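Local atomic coordinates of major allergen Alt a 1 (Alternaria alternata, PDB entry 3V0R), a protein that is a secreted fungal allergen that may bind thaumatin-like proteins of host plants and inhibit their beta-glucanase activity. Residues A[19-24]-A[100-105]; A[32-37]-A[73-78]; A[37-40]-A[46-49]. All coordinates share one frame; numbering follows the deposited sequence. Where two conformers were deposited one is given.

Contact 1 (A[19-24]-A[100-105]); sequences SEFYGR and LPNYCR. With 0FU (2,5,6-triaminopyrimidin-4-ol), chain K; 0FU (2,5,6-triaminopyrimidin-4-ol), chain M; SO4 (sulfate ion), chain B.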
loop_
_atom_site.group_PDB
_atom_site.type_symbol
_atom_site.label_atom_id
_atom_site.label_comp_id
_atom_site.label_asym_id
_atom_site.label_seq_id
_atom_site.Cartn_x
_atom_site.Cartn_y
_atom_site.Cartn_z
ATOM N N SER A 19 14.752 12.634 6.014
ATOM C CA SER A 19 15.099 13.208 4.710
ATOM C C SER A 19 13.892 13.147 3.748
ATOM O O SER A 19 12.855 12.497 4.014
ATOM C CB SER A 19 16.284 12.464 4.047
ATOM O OG SER A 19 15.939 11.108 3.854
ATOM N N GLU A 20 14.060 13.828 2.620
ATOM C CA GLU A 20 13.001 13.875 1.560
ATOM C C GLU A 20 11.596 14.248 2.065
ATOM O O GLU A 20 10.545 13.693 1.711
ATOM C CB GLU A 20 13.064 12.608 0.671
ATOM C CG GLU A 20 14.450 11.976 0.319
ATOM C CD GLU A 20 15.721 12.888 -0.006
ATOM O OE1 GLU A 20 16.742 12.392 0.457
ATOM O OE2 GLU A 20 15.811 13.979 -0.738
ATOM N N PHE A 21 11.561 15.266 2.907
ATOM C CA PHE A 21 10.294 15.832 3.312
ATOM C C PHE A 21 9.558 16.320 2.080
ATOM O O PHE A 21 10.152 16.905 1.181
ATOM C CB PHE A 21 10.513 17.066 4.230
ATOM C CG PHE A 21 9.246 17.768 4.613
ATOM C CD1 PHE A 21 8.411 17.233 5.517
ATOM C CD2 PHE A 21 8.879 18.916 3.987
ATOM C CE1 PHE A 21 7.253 17.897 5.910
ATOM C CE2 PHE A 21 7.710 19.598 4.313
ATOM C CZ PHE A 21 6.880 19.067 5.279
ATOM N N TYR A 22 8.258 16.047 2.027
ATOM C CA TYR A 22 7.362 16.579 0.994
ATOM C C TYR A 22 6.106 17.032 1.674
ATOM O O TYR A 22 5.721 16.496 2.677
ATOM C CB TYR A 22 7.005 15.501 -0.057
ATOM C CG TYR A 22 6.068 15.920 -1.206
ATOM C CD1 TYR A 22 6.574 16.292 -2.480
ATOM C CD2 TYR A 22 4.682 15.867 -1.070
ATOM C CE1 TYR A 22 5.722 16.617 -3.541
ATOM C CE2 TYR A 22 3.831 16.230 -2.126
ATOM C CZ TYR A 22 4.345 16.618 -3.341
ATOM O OH TYR A 22 3.486 16.896 -4.392
ATOM N N GLY A 23 5.438 18.006 1.087
ATOM C CA GLY A 23 4.070 18.333 1.476
ATOM C C GLY A 23 3.354 19.137 0.406
ATOM O O GLY A 23 3.994 19.800 -0.399
ATOM N N ARG A 24 2.040 19.047 0.384
ATOM C CA ARG A 24 1.269 19.821 -0.546
ATOM C C ARG A 24 0.236 20.631 0.241
ATOM O O ARG A 24 -0.448 20.087 1.084
ATOM C CB ARG A 24 0.578 18.926 -1.578
ATOM C CG ARG A 24 -0.295 19.763 -2.515
ATOM C CD ARG A 24 -0.974 18.922 -3.551
ATOM N NE ARG A 24 -1.938 19.728 -4.277
ATOM C CZ ARG A 24 -3.101 19.305 -4.693
ATOM N NH1 ARG A 24 -3.930 20.135 -5.321
ATOM N NH2 ARG A 24 -3.429 18.028 -4.597
ATOM N N LEU A 100 12.006 20.312 10.287
ATOM C CA LEU A 100 12.295 19.787 8.919
ATOM C C LEU A 100 12.272 20.991 7.974
ATOM O O LEU A 100 11.241 21.394 7.498
ATOM C CB LEU A 100 11.248 18.769 8.528
ATOM C CG LEU A 100 10.940 17.640 9.461
ATOM C CD1 LEU A 100 10.030 16.614 8.822
ATOM C CD2 LEU A 100 12.223 16.907 9.937
ATOM N N PRO A 101 13.433 21.596 7.710
ATOM C CA PRO A 101 13.448 22.812 6.896
ATOM C C PRO A 101 12.993 22.470 5.495
ATOM O O PRO A 101 13.381 21.416 4.921
ATOM C CB PRO A 101 14.915 23.204 6.853
ATOM C CG PRO A 101 15.613 22.380 7.872
ATOM C CD PRO A 101 14.781 21.203 8.159
ATOM N N ASN A 102 12.167 23.347 4.956
ATOM C CA ASN A 102 11.662 23.114 3.622
ATOM C C ASN A 102 11.362 24.397 2.849
ATOM O O ASN A 102 11.305 25.486 3.446
ATOM C CB ASN A 102 10.442 22.226 3.750
ATOM C CG ASN A 102 9.304 22.900 4.478
ATOM O OD1 ASN A 102 8.527 23.590 3.863
ATOM N ND2 ASN A 102 9.262 22.785 5.796
ATOM N N TYR A 103 11.213 24.280 1.540
ATOM C CA TYR A 103 10.889 25.405 0.682
ATOM C C TYR A 103 9.620 25.102 -0.100
ATOM O O TYR A 103 9.510 23.965 -0.655
ATOM C CB TYR A 103 12.059 25.620 -0.280
ATOM C CG TYR A 103 11.839 26.798 -1.177
ATOM C CD1 TYR A 103 11.831 28.087 -0.658
ATOM C CD2 TYR A 103 11.613 26.630 -2.535
ATOM C CE1 TYR A 103 11.603 29.200 -1.484
ATOM C CE2 TYR A 103 11.394 27.724 -3.375
ATOM C CZ TYR A 103 11.389 28.998 -2.836
ATOM O OH TYR A 103 11.150 30.066 -3.672
ATOM N N CYS A 104 8.651 26.028 -0.111
ATOM C CA CYS A 104 7.408 25.869 -0.842
ATOM C C CYS A 104 7.391 26.710 -2.093
ATOM O O CYS A 104 7.827 27.878 -2.094
ATOM C CB CYS A 104 6.154 26.264 0.001
ATOM S SG CYS A 104 6.050 25.389 1.588
ATOM N N ARG A 105 6.855 26.162 -3.169
ATOM C CA ARG A 105 6.736 26.942 -4.424
ATOM C C ARG A 105 5.448 26.502 -5.124
ATOM O O ARG A 105 4.952 25.366 -4.892
ATOM C CB ARG A 105 7.991 26.699 -5.297
ATOM C CG ARG A 105 7.930 25.461 -6.170
ATOM C CD ARG A 105 9.213 25.210 -6.992
ATOM N NE ARG A 105 9.303 25.953 -8.289
ATOM C CZ ARG A 105 10.237 26.863 -8.655
ATOM N NH1 ARG A 105 10.151 27.410 -9.875
ATOM N NH2 ARG A 105 11.252 27.236 -7.839
HETATM C C4 0FU K . 5.096 10.083 -2.496
HETATM N N3 0FU K . 6.341 9.563 -2.380
HETATM C C2 0FU K . 7.411 10.396 -2.440
HETATM N NAA 0FU K . 8.644 9.870 -2.339
HETATM N N1 0FU K . 7.270 11.738 -2.587
HETATM C C6 0FU K . 6.044 12.263 -2.738
HETATM N NAB 0FU K . 5.745 13.559 -2.934
HETATM C C5 0FU K . 4.970 11.443 -2.677
HETATM N NAC 0FU K . 3.777 11.996 -2.799
HETATM O O4 0FU K . 3.917 9.355 -2.452
HETATM C C4 0FU M . 4.695 9.359 0.448
HETATM N N3 0FU M . 3.923 10.446 0.554
HETATM C C2 0FU M . 4.483 11.650 0.798
HETATM N NAA 0FU M . 3.642 12.701 0.889
HETATM N N1 0FU M . 5.835 11.805 0.926
HETATM C C6 0FU M . 6.641 10.738 0.832
HETATM N NAB 0FU M . 7.968 10.852 0.979
HETATM C C5 0FU M . 6.059 9.489 0.578
HETATM N NAC 0FU M . 6.766 8.364 0.473
HETATM O O4 0FU M . 4.214 8.116 0.190
HETATM S S SO4 B . -7.263 18.316 -7.458
HETATM O O1 SO4 B . -6.477 17.603 -8.523
HETATM O O2 SO4 B . -7.399 19.745 -7.868
HETATM O O3 SO4 B . -8.609 17.669 -7.339
HETATM O O4 SO4 B . -6.623 18.316 -6.109
#

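Contact 2 (A[32-37]-A[73-78]); sequences NSLGFN and FSFDSD. With 0FU (2,5,6-triaminopyrimidin-4-ol), chain M.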
loop_
_atom_site.group_PDB
_atom_site.type_symbol
_atom_site.label_atom_id
_atom_site.label_comp_id
_atom_site.label_asym_id
_atom_site.label_seq_id
_atom_site.Cartn_x
_atom_site.Cartn_y
_atom_site.Cartn_z
ATOM N N ASN A 32 -2.593 18.813 2.585
ATOM C CA ASN A 32 -3.441 17.665 2.329
ATOM C C ASN A 32 -2.618 16.409 2.147
ATOM O O ASN A 32 -3.176 15.319 2.040
ATOM C CB ASN A 32 -4.448 17.863 1.174
ATOM C CG ASN A 32 -3.798 17.930 -0.190
ATOM O OD1 ASN A 32 -2.566 17.831 -0.331
ATOM N ND2 ASN A 32 -4.631 18.119 -1.218
ATOM N N SER A 33 -1.297 16.582 2.078
ATOM C CA SER A 33 -0.374 15.484 1.887
ATOM C C SER A 33 0.940 15.864 2.564
ATOM O O SER A 33 1.434 16.930 2.325
ATOM C CB SER A 33 -0.174 15.210 0.387
ATOM O OG SER A 33 0.691 14.090 0.198
ATOM N N LEU A 34 1.506 14.961 3.368
ATOM C CA LEU A 34 2.750 15.205 4.064
ATOM C C LEU A 34 3.506 13.900 4.197
ATOM O O LEU A 34 2.898 12.858 4.488
ATOM C CB LEU A 34 2.397 15.754 5.470
ATOM C CG LEU A 34 3.198 16.707 6.297
ATOM C CD1 LEU A 34 3.539 17.988 5.622
ATOM C CD2 LEU A 34 2.316 17.072 7.503
ATOM N N GLY A 35 4.813 13.941 4.016
ATOM C CA GLY A 35 5.627 12.772 4.185
ATOM C C GLY A 35 7.113 13.012 4.267
ATOM O O GLY A 35 7.603 14.083 3.934
ATOM N N PHE A 36 7.838 11.966 4.679
ATOM C CA PHE A 36 9.283 12.051 4.830
ATOM C C PHE A 36 9.842 10.661 5.016
ATOM O O PHE A 36 9.098 9.732 5.256
ATOM C CB PHE A 36 9.672 12.959 6.028
ATOM C CG PHE A 36 8.967 12.607 7.275
ATOM C CD1 PHE A 36 7.742 13.213 7.594
ATOM C CD2 PHE A 36 9.502 11.653 8.161
ATOM C CE1 PHE A 36 7.060 12.847 8.736
ATOM C CE2 PHE A 36 8.802 11.288 9.317
ATOM C CZ PHE A 36 7.591 11.887 9.597
ATOM N N ASN A 37 11.122 10.494 4.775
ATOM C CA ASN A 37 11.799 9.197 4.903
ATOM C C ASN A 37 12.487 9.153 6.248
ATOM O O ASN A 37 13.024 10.206 6.727
ATOM C CB ASN A 37 12.853 9.026 3.805
ATOM C CG ASN A 37 12.243 8.813 2.410
ATOM O OD1 ASN A 37 11.046 8.419 2.277
ATOM N ND2 ASN A 37 13.082 9.004 1.349
ATOM N N PHE A 73 3.291 9.834 14.078
ATOM C CA PHE A 73 3.860 11.167 14.009
ATOM C C PHE A 73 2.802 12.256 14.127
ATOM O O PHE A 73 1.627 12.029 13.892
ATOM C CB PHE A 73 4.683 11.352 12.746
ATOM C CG PHE A 73 3.857 11.653 11.508
ATOM C CD1 PHE A 73 3.235 10.671 10.833
ATOM C CD2 PHE A 73 3.754 12.965 11.018
ATOM C CE1 PHE A 73 2.526 10.906 9.650
ATOM C CE2 PHE A 73 3.031 13.231 9.843
ATOM C CZ PHE A 73 2.410 12.195 9.159
ATOM N N SER A 74 3.266 13.456 14.496
ATOM C CA SER A 74 2.476 14.640 14.515
ATOM C C SER A 74 3.303 15.792 13.950
ATOM O O SER A 74 4.522 15.717 13.968
ATOM C CB SER A 74 2.094 14.922 15.983
ATOM O OG SER A 74 1.172 15.986 16.095
ATOM N N PHE A 75 2.668 16.826 13.426
ATOM C CA PHE A 75 3.380 17.939 12.800
ATOM C C PHE A 75 2.802 19.219 13.313
ATOM O O PHE A 75 1.565 19.343 13.464
ATOM C CB PHE A 75 3.268 17.838 11.260
ATOM C CG PHE A 75 4.359 18.527 10.495
ATOM C CD1 PHE A 75 5.666 18.056 10.551
ATOM C CD2 PHE A 75 4.090 19.596 9.710
ATOM C CE1 PHE A 75 6.689 18.723 9.872
ATOM C CE2 PHE A 75 5.100 20.273 9.013
ATOM C CZ PHE A 75 6.404 19.836 9.112
ATOM N N ASP A 76 3.660 20.226 13.572
ATOM C CA ASP A 76 3.229 21.593 13.825
ATOM C C ASP A 76 3.650 22.387 12.618
ATOM O O ASP A 76 4.796 22.720 12.476
ATOM C CB ASP A 76 3.932 22.134 15.088
ATOM C CG ASP A 76 3.271 21.645 16.392
ATOM O OD1 ASP A 76 2.207 20.992 16.381
ATOM O OD2 ASP A 76 3.810 21.955 17.466
ATOM N N SER A 77 2.711 22.738 11.755
ATOM C CA SER A 77 3.091 23.374 10.525
ATOM C C SER A 77 3.613 24.780 10.744
ATOM O O SER A 77 4.423 25.218 9.951
ATOM C CB SER A 77 1.942 23.394 9.499
ATOM O OG SER A 77 0.832 24.090 10.065
ATOM N N ASP A 78 3.233 25.455 11.842
ATOM C CA ASP A 78 3.737 26.805 12.089
ATOM C C ASP A 78 5.287 26.865 12.268
ATOM O O ASP A 78 5.876 27.887 12.022
ATOM C CB ASP A 78 3.060 27.430 13.361
ATOM C CG ASP A 78 3.407 26.649 14.706
ATOM O OD1 ASP A 78 3.930 25.561 14.674
ATOM O OD2 ASP A 78 3.153 27.167 15.805
HETATM C C4 0FU M . 4.695 9.359 0.448
HETATM N N3 0FU M . 3.923 10.446 0.554
HETATM C C2 0FU M . 4.483 11.650 0.798
HETATM N NAA 0FU M . 3.642 12.701 0.889
HETATM N N1 0FU M . 5.835 11.805 0.926
HETATM C C6 0FU M . 6.641 10.738 0.832
HETATM N NAB 0FU M . 7.968 10.852 0.979
HETATM C C5 0FU M . 6.059 9.489 0.578
HETATM N NAC 0FU M . 6.766 8.364 0.473
HETATM O O4 0FU M . 4.214 8.116 0.190
#

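Contact 3 (A[37-40]-A[46-49]); sequences NIKA and LDFT. With 0FU (2,5,6-triaminopyrimidin-4-ol), chain M.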
loop_
_atom_site.group_PDB
_atom_site.type_symbol
_atom_site.label_atom_id
_atom_site.label_comp_id
_atom_site.label_asym_id
_atom_site.label_seq_id
_atom_site.Cartn_x
_atom_site.Cartn_y
_atom_site.Cartn_z
ATOM N N ASN A 37 11.122 10.494 4.775
ATOM C CA ASN A 37 11.799 9.197 4.903
ATOM C C ASN A 37 12.487 9.153 6.248
ATOM O O ASN A 37 13.024 10.206 6.727
ATOM C CB ASN A 37 12.853 9.026 3.805
ATOM C CG ASN A 37 12.243 8.813 2.410
ATOM O OD1 ASN A 37 11.046 8.419 2.277
ATOM N ND2 ASN A 37 13.082 9.004 1.349
ATOM N N ILE A 38 12.481 7.996 6.877
ATOM C CA ILE A 38 13.164 7.777 8.173
ATOM C C ILE A 38 14.140 6.624 8.024
ATOM O O ILE A 38 13.748 5.533 7.521
ATOM C CB ILE A 38 12.178 7.383 9.235
ATOM C CG1 ILE A 38 11.113 8.468 9.426
ATOM C CG2 ILE A 38 12.897 7.028 10.559
ATOM C CD1 ILE A 38 10.168 8.136 10.566
ATOM N N LYS A 39 15.378 6.822 8.412
ATOM C CA LYS A 39 16.417 5.797 8.267
ATOM C C LYS A 39 17.258 5.641 9.511
ATOM O O LYS A 39 17.684 6.645 10.102
ATOM C CB LYS A 39 17.307 6.156 7.069
ATOM C CG LYS A 39 18.247 5.057 6.635
ATOM C CD LYS A 39 19.137 5.437 5.465
ATOM C CE LYS A 39 19.697 4.189 4.782
ATOM N NZ LYS A 39 20.407 3.295 5.730
ATOM N N ALA A 40 17.526 4.421 9.924
ATOM C CA ALA A 40 18.458 4.183 11.020
ATOM C C ALA A 40 19.841 4.639 10.636
ATOM O O ALA A 40 20.183 4.648 9.441
ATOM C CB ALA A 40 18.504 2.699 11.414
ATOM N N LEU A 46 16.359 -0.422 9.148
ATOM C CA LEU A 46 15.203 0.432 9.103
ATOM C C LEU A 46 15.343 1.607 8.122
ATOM O O LEU A 46 16.279 2.418 8.186
ATOM C CB LEU A 46 14.972 0.942 10.540
ATOM C CG LEU A 46 13.808 1.882 10.756
ATOM C CD1 LEU A 46 12.596 0.967 10.736
ATOM C CD2 LEU A 46 13.947 2.625 12.084
ATOM N N ASP A 47 14.349 1.722 7.241
ATOM C CA ASP A 47 14.357 2.695 6.190
ATOM C C ASP A 47 12.978 2.691 5.600
ATOM O O ASP A 47 12.642 1.779 4.828
ATOM C CB ASP A 47 15.420 2.327 5.151
ATOM C CG ASP A 47 15.736 3.457 4.189
ATOM O OD1 ASP A 47 15.053 4.486 4.210
ATOM O OD2 ASP A 47 16.670 3.297 3.381
ATOM N N PHE A 48 12.148 3.663 5.933
ATOM C CA PHE A 48 10.804 3.640 5.472
ATOM C C PHE A 48 10.212 5.029 5.343
ATOM O O PHE A 48 10.825 6.024 5.766
ATOM C CB PHE A 48 9.963 2.835 6.419
ATOM C CG PHE A 48 9.804 3.420 7.751
ATOM C CD1 PHE A 48 8.581 4.016 8.117
ATOM C CD2 PHE A 48 10.803 3.408 8.644
ATOM C CE1 PHE A 48 8.411 4.564 9.359
ATOM C CE2 PHE A 48 10.666 3.969 9.895
ATOM C CZ PHE A 48 9.452 4.520 10.269
ATOM N N THR A 49 9.053 5.084 4.689
ATOM C CA THR A 49 8.313 6.339 4.516
ATOM C C THR A 49 7.250 6.498 5.560
ATOM O O THR A 49 6.509 5.549 5.931
ATOM C CB THR A 49 7.722 6.449 3.116
ATOM O OG1 THR A 49 8.781 6.326 2.178
ATOM C CG2 THR A 49 7.139 7.895 2.915
HETATM C C4 0FU M . 4.695 9.359 0.448
HETATM N N3 0FU M . 3.923 10.446 0.554
HETATM C C2 0FU M . 4.483 11.650 0.798
HETATM N NAA 0FU M . 3.642 12.701 0.889
HETATM N N1 0FU M . 5.835 11.805 0.926
HETATM C C6 0FU M . 6.641 10.738 0.832
HETATM N NAB 0FU M . 7.968 10.852 0.979
HETATM C C5 0FU M . 6.059 9.489 0.578
HETATM N NAC 0FU M . 6.766 8.364 0.473
HETATM O O4 0FU M . 4.214 8.116 0.190
HETATM O O HOH W 1 18.942 1.736 7.361
#

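Contact 1 (A[19-24]-A[100-105])
An asparagine, N102, lies against the aromatic ring of F21; its ND2 is bonded to O of L100, just before the strand, which is consistent with a polar amide packing against a ring. The two segments belong to strands 15-25 and 93-106 of the antiparallel beta-barrel. Strand 114-128 runs between them, so they meet through side chains that reach past an intervening strand. The asparagine comes obliquely to the CD2-CE2 side of the ring: CD2 of F21 is 3.7 Å from CB of N102, and CE2 of F21 is 3.7 Å from CG of N102. Ring and amide planes stand 39° apart, neither stacked nor perpendicular. On the other flank of the ring, CD1 of F21 meets CD1 of L100 at 3.7 Å, the leucine chain crossing it at about a right angle. Phenylalanine suits this place because a broad flat group can fill the span between two partners; with CG anti to the backbone N (chi1 176°) the ring reaches L100 and N102, with L34 and Y31 also touching it. Leucine adds a compact apolar branch.

Y22 points the other way, to the side where two triaminopyrimidinol molecules bind and where it meets Y22 of the second subunit, while OE1 of E20 is hydrogen-bonded to N109 of that subunit. Near the end of strand 15-25, R24 forms a salt bridge with D113 and a weak bond to a sulfate ion; on strand 93-106, C104 is joined to C116 by a disulfide.

A local bond helps hold the rotation of the N102 amide: ND2 of N102 donates to O of L100 over 3.0 Å, with the N-H pointing within 13° of straight at the oxygen and the acceptor lying in the amide plane.

Contact 2 (A[32-37]-A[73-78])
O of G35 accepts a probable hydrogen bond from N of Y22 over 2.8 Å, which joins strand 33-40 to strand 15-25 in the beta-barrel sheet. The side chains of L34 and F36, the residues flanking G35, leave the strand for the barrel interior and reach F75 and F73 of strand 72-76, which is not its neighbour in the sheet, so this is core packing across the barrel. F36 and F73 form a T-shaped pair: CG of F36 lies between its backbone N and carbonyl carbon (chi1 51°), which carries the ring edge to the face of F73, with centroids 5.5 Å apart and planes at 89°. The approach is off-centre, CE1 of F36 standing over the rim of the F73 ring, 4.0 Å from CD2 of F73. Aromatic residues suit such a core, since their rings can bridge the wide gap between distant strands. L82 touches both rings from strand 81-87.

The strand's other side belongs to the ligand pocket. G35, having no side chain, lets N1 of a triaminopyrimidinol come within 3.4 Å of its CA. Back in the core, the branched leucine crosses F75 obliquely: CD2 of L34 lies 3.8 Å from CD2 of F75.

Contact 3 (A[37-40]-A[46-49])
K39 passes its aliphatic chain at a slant across D47, its partner in a non-hydrogen-bonded antiparallel pair of the hairpin formed by strands 33-40 and 47-53. CB of K39 stands 4.0 Å from OD1 of D47. The next carbon, CG of K39, passes 3.6 Å from O of L46. CD leads past the carboxylate, and CE of K39 comes to 3.5 Å from OD2 of D47. There the chain bends (chi4 -55°), and NZ of K39 ends 4.4 Å from OD2 of D47, opposite charges beyond salt-bridge distance, whose attraction is probably modest. The ammonium instead donates to a water 2.7 Å from NZ of K39, and that water donates to O of L46. The same carbonyl accepts from N of A40 at 2.9 Å, so two donors grip it where the hairpin turns. Lysine suits this partly exposed place because its long chain lets NZ reach the water; aspartate sets its carboxylate beside that chain.

On the same face, OG1 of T49, a residue of the triaminopyrimidinol pocket, donates to OD1 of N37 across 3.1 Å. The other face is apolar. I38 and F48, a hydrogen-bonded pair, lie side by side, CD1 of I38 reaching CZ of F48 at 3.7 Å, while the isoleucine's CB makes an off-centre CH-pi contact with the ring.

This hairpin forms one end of the sheet within the chain: strand 15-25 flanks strand 33-40, with W16 against I38 and L46, and on the outer side N68 of the third subunit bonds to N of T49.

Overall arrangement
From the N terminus the chain first lays down strand 15-25, which carries the earlier half of contact 1. It then turns into strand 33-40, the shared base of contacts 2 and 3, which have N37 in common. Contact 3 closes the shortest loop, back along the hairpin to strand 47-53. Contact 2 closes a longer one at strand 72-76, enclosing the hairpin. Contact 1 closes last, at strand 93-106, and encompasses both of the others. Contact 3 is a pairing of neighbours within the sheet, while contacts 1 and 2 join strands that are not adjacent. All three thus tie the strand 15-25 and 33-40 region, which borders the triaminopyrimidinol site, to the rest of the barrel.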